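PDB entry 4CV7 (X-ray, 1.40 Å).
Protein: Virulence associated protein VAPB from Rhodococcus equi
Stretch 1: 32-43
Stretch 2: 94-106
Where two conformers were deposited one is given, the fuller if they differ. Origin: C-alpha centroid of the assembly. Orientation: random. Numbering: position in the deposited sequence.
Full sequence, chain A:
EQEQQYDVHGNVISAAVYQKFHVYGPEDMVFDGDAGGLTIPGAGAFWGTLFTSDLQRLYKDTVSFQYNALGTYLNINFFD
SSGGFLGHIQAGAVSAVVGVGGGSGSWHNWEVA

Stretch 1, residues 32-43: DGDAGGLTIPGA
Stretch 2 (94-106) VSAVVGVGGGSGS

The two stretches belong to one chain and pair as antiparallel beta strands, burying 689 Å² between them. Residues 32 onward run against strand 100-106, with 146° between the N-to-C directions and a closest axis approach of 4.2 Å. Phi/psi values in Asp 32 to Gly 36 are ordinary for a strand, from -130 to -105 and 114 to 157. Gly 101, Gly 102 and Gly 103 are nearly fully extended, at -177/-172, 171/172 and 175/-154.

The register pairs Asp 32 with Ser 106, Asp 34 with Ser 104, and Gly 36 with Gly 102. These are the hydrogen-bonded pairs, with CA atoms 5.5 to 5.8 Å apart. Asp 32 N donates to Ser 106 O at 3.0 Å, and Ser 106 N returns a bond to Asp 32 O at 3.2 Å. Asp 34 N donates to Ser 104 O at 2.8 Å and 174°. The return bond, Ser 104 N to Asp 34 O, is weak: 3.1 Å, but bent to 125°. Gly 36 N to Gly 102 O and Gly 102 N to Gly 36 O both measure 2.9 Å.

Between these pairs the strands come closer. CA to CA is 3.9 Å for Gly 33 and Gly 105, and 4.0 Å for Ala 35 and Gly 103. Glycine permits this approach. A CB on Gly 103 would clash with Asp 34 O and Ala 35 CA, and one on Gly 101 with Gly 36 O and Gly 37 CA. CA-H...O contacts add to the seam: Gly 103 CA lies 3.3 Å from Asp 34 O, and Ala 35 CA lies 3.3 Å from Gly 102 O.

Asp 32, Asp 34, Ser 104 and Ser 106 point their side chains to the same face. Asp 32 is t, Asp 34 is m, and both serines are p. Water 1 links two of them: it donates to Asp 34 OD2 at 2.7 Å and is hydrogen-bonded to Ser 104 OG at 3.0 Å. Water 2 bridges beyond the paired region, accepting from Leu 38 N at 3.0 Å and donating to Val 100 O at 2.8 Å.

In the loops, Thr 39 (chi1 -171°, t) points toward stretch 2. Its hydroxyl does two jobs. Thr 39 OG1 donates to Ala 96 O at 2.6 Å and accepts from Val 98 N at 2.8 Å and 171°. It thereby fastens to the chain around a type I turn, Val 94 to Val 97, closed by Val 97 N to Val 94 O at 3.0 Å. Water 3 accepts from Ala 96 N at 3.1 Å and donates to Ala 43 O at 3.1 Å.

Apolar packing is modest. Ile 40 (m, m) meets Val 98 (m), with Ile 40 CG1 4.0 Å from Val 98 CG1. Ala 96 CB rests 3.6 Å from Gly 42 C. Gly 42, at 148/-175, has a backbone conformation that itself calls for glycine.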

# COMPACT_ATOMS: atom_id res chain seq x y z
N ASP A 32 -1.80 2.67 6.96
CA ASP A 32 -2.01 4.11 6.70
C ASP A 32 -0.78 4.63 6.01
O ASP A 32 0.29 4.72 6.69
CB ASP A 32 -2.22 4.84 8.04
CG ASP A 32 -2.64 6.33 7.93
OD1 ASP A 32 -2.56 7.01 6.92
OD2 ASP A 32 -3.10 6.88 8.94
N GLY A 33 -0.91 5.03 4.77
CA GLY A 33 0.28 5.57 4.06
C GLY A 33 0.06 6.88 3.38
O GLY A 33 -1.02 7.21 2.94
N ASP A 34 1.12 7.69 3.42
CA ASP A 34 1.10 9.03 2.90
C ASP A 34 2.20 9.13 1.84
O ASP A 34 3.35 9.03 2.21
CB ASP A 34 1.40 10.00 4.04
CG ASP A 34 0.31 9.97 5.08
OD1 ASP A 34 -0.74 10.56 4.87
OD2 ASP A 34 0.60 9.54 6.17
N ALA A 35 1.79 9.34 0.61
CA ALA A 35 2.74 9.28 -0.51
C ALA A 35 2.76 10.61 -1.21
O ALA A 35 1.82 11.39 -1.23
CB ALA A 35 2.41 8.21 -1.48
N GLY A 36 3.90 10.87 -1.92
CA GLY A 36 3.95 11.76 -3.03
C GLY A 36 4.04 11.01 -4.32
O GLY A 36 4.64 9.92 -4.37
N GLY A 37 3.59 11.62 -5.37
CA GLY A 37 3.64 10.97 -6.69
C GLY A 37 3.01 11.80 -7.73
O GLY A 37 2.12 12.56 -7.45
N LEU A 38 3.27 11.55 -8.95
CA LEU A 38 2.75 12.33 -10.05
C LEU A 38 1.54 11.52 -10.51
O LEU A 38 1.67 10.52 -11.29
CB LEU A 38 3.83 12.52 -11.12
CG LEU A 38 4.96 13.45 -10.68
CD1 LEU A 38 6.03 13.47 -11.78
CD2 LEU A 38 4.47 14.80 -10.33
N THR A 39 0.38 11.92 -10.10
CA THR A 39 -0.79 11.29 -10.58
C THR A 39 -2.02 12.18 -10.67
O THR A 39 -1.88 13.36 -10.36
CB THR A 39 -1.12 10.10 -9.82
OG1 THR A 39 -2.18 9.38 -10.49
CG2 THR A 39 -1.47 10.32 -8.47
N ILE A 40 -3.08 11.60 -11.25
CA ILE A 40 -4.38 12.19 -11.44
C ILE A 40 -5.15 12.31 -10.11
O ILE A 40 -5.18 11.35 -9.33
CB ILE A 40 -5.22 11.23 -12.48
CG1 ILE A 40 -4.41 11.07 -13.79
CG2 ILE A 40 -6.66 11.53 -12.76
CD1 ILE A 40 -4.14 12.42 -14.37
N PRO A 41 -5.77 13.47 -9.89
CA PRO A 41 -6.56 13.56 -8.68
C PRO A 41 -7.81 12.70 -8.74
O PRO A 41 -8.37 12.40 -9.83
CB PRO A 41 -6.90 15.06 -8.60
CG PRO A 41 -6.76 15.61 -10.03
CD PRO A 41 -5.86 14.68 -10.71
N GLY A 42 -8.24 12.24 -7.59
CA GLY A 42 -9.40 11.34 -7.53
C GLY A 42 -9.29 10.38 -6.40
O GLY A 42 -8.43 10.45 -5.63
N ALA A 43 -10.21 9.44 -6.29
CA ALA A 43 -10.33 8.54 -5.20
C ALA A 43 -10.68 7.25 -5.83
O ALA A 43 -11.45 7.21 -6.80
CB ALA A 43 -11.40 9.02 -4.26
N VAL A 94 -6.39 1.50 -10.44
CA VAL A 94 -7.27 2.59 -9.96
C VAL A 94 -6.95 3.79 -10.80
O VAL A 94 -5.75 4.13 -11.01
CB VAL A 94 -6.85 2.92 -8.48
CG1 VAL A 94 -7.59 4.16 -7.93
CG2 VAL A 94 -7.00 1.70 -7.56
N SER A 95 -7.94 4.47 -11.36
CA SER A 95 -7.65 5.39 -12.44
C SER A 95 -7.02 6.70 -11.97
O SER A 95 -6.34 7.33 -12.76
CB SER A 95 -8.87 5.65 -13.31
OG SER A 95 -9.53 6.75 -12.82
N ALA A 96 -7.23 7.05 -10.71
CA ALA A 96 -6.54 8.17 -10.03
C ALA A 96 -5.09 7.91 -9.73
O ALA A 96 -4.40 8.80 -9.28
CB ALA A 96 -7.27 8.53 -8.79
N VAL A 97 -4.63 6.66 -9.90
CA VAL A 97 -3.22 6.29 -9.71
C VAL A 97 -2.61 5.87 -11.04
O VAL A 97 -2.78 4.75 -11.55
CB VAL A 97 -3.00 5.24 -8.60
CG1 VAL A 97 -1.51 4.96 -8.41
CG2 VAL A 97 -3.67 5.66 -7.29
N VAL A 98 -1.92 6.82 -11.65
CA VAL A 98 -1.08 6.50 -12.80
C VAL A 98 0.27 6.68 -12.17
O VAL A 98 0.34 7.23 -11.07
CB VAL A 98 -1.32 7.46 -14.01
CG1 VAL A 98 -2.77 7.47 -14.39
CG2 VAL A 98 -0.82 8.87 -13.73
N GLY A 99 1.34 6.31 -12.86
CA GLY A 99 2.63 6.70 -12.45
C GLY A 99 3.18 5.89 -11.33
O GLY A 99 2.54 4.87 -10.92
N VAL A 100 4.28 6.41 -10.73
CA VAL A 100 4.86 5.83 -9.62
C VAL A 100 4.79 6.89 -8.46
O VAL A 100 4.36 8.05 -8.60
CB VAL A 100 6.28 5.37 -9.94
CG1 VAL A 100 6.38 4.45 -11.15
CG2 VAL A 100 7.22 6.57 -10.10
N GLY A 101 4.99 6.40 -7.25
CA GLY A 101 5.12 7.34 -6.11
C GLY A 101 5.41 6.52 -4.89
O GLY A 101 5.68 5.29 -4.96
N GLY A 102 5.40 7.20 -3.77
CA GLY A 102 5.74 6.51 -2.55
C GLY A 102 5.88 7.47 -1.40
O GLY A 102 5.84 8.70 -1.58
N GLY A 103 6.03 6.94 -0.18
CA GLY A 103 6.16 7.76 1.00
C GLY A 103 6.20 6.91 2.23
O GLY A 103 6.65 5.78 2.26
N SER A 104 5.78 7.50 3.35
CA SER A 104 5.83 6.86 4.67
C SER A 104 4.53 6.09 4.92
O SER A 104 3.49 6.53 4.45
CB SER A 104 6.07 7.91 5.79
OG SER A 104 5.00 8.84 5.87
N GLY A 105 4.58 5.06 5.70
CA GLY A 105 3.37 4.44 6.19
C GLY A 105 3.74 3.40 7.20
O GLY A 105 4.83 2.93 7.31
N SER A 106 2.68 2.98 7.91
CA SER A 106 2.83 1.89 8.90
C SER A 106 1.48 1.19 9.12
O SER A 106 0.42 1.70 8.75
CB SER A 106 3.50 2.36 10.15
OG SER A 106 2.65 3.32 10.67
O HOH W 1 2.44 7.92 7.22
O HOH W 2 5.82 10.21 -9.69
O HOH W 3 -9.95 6.38 -9.39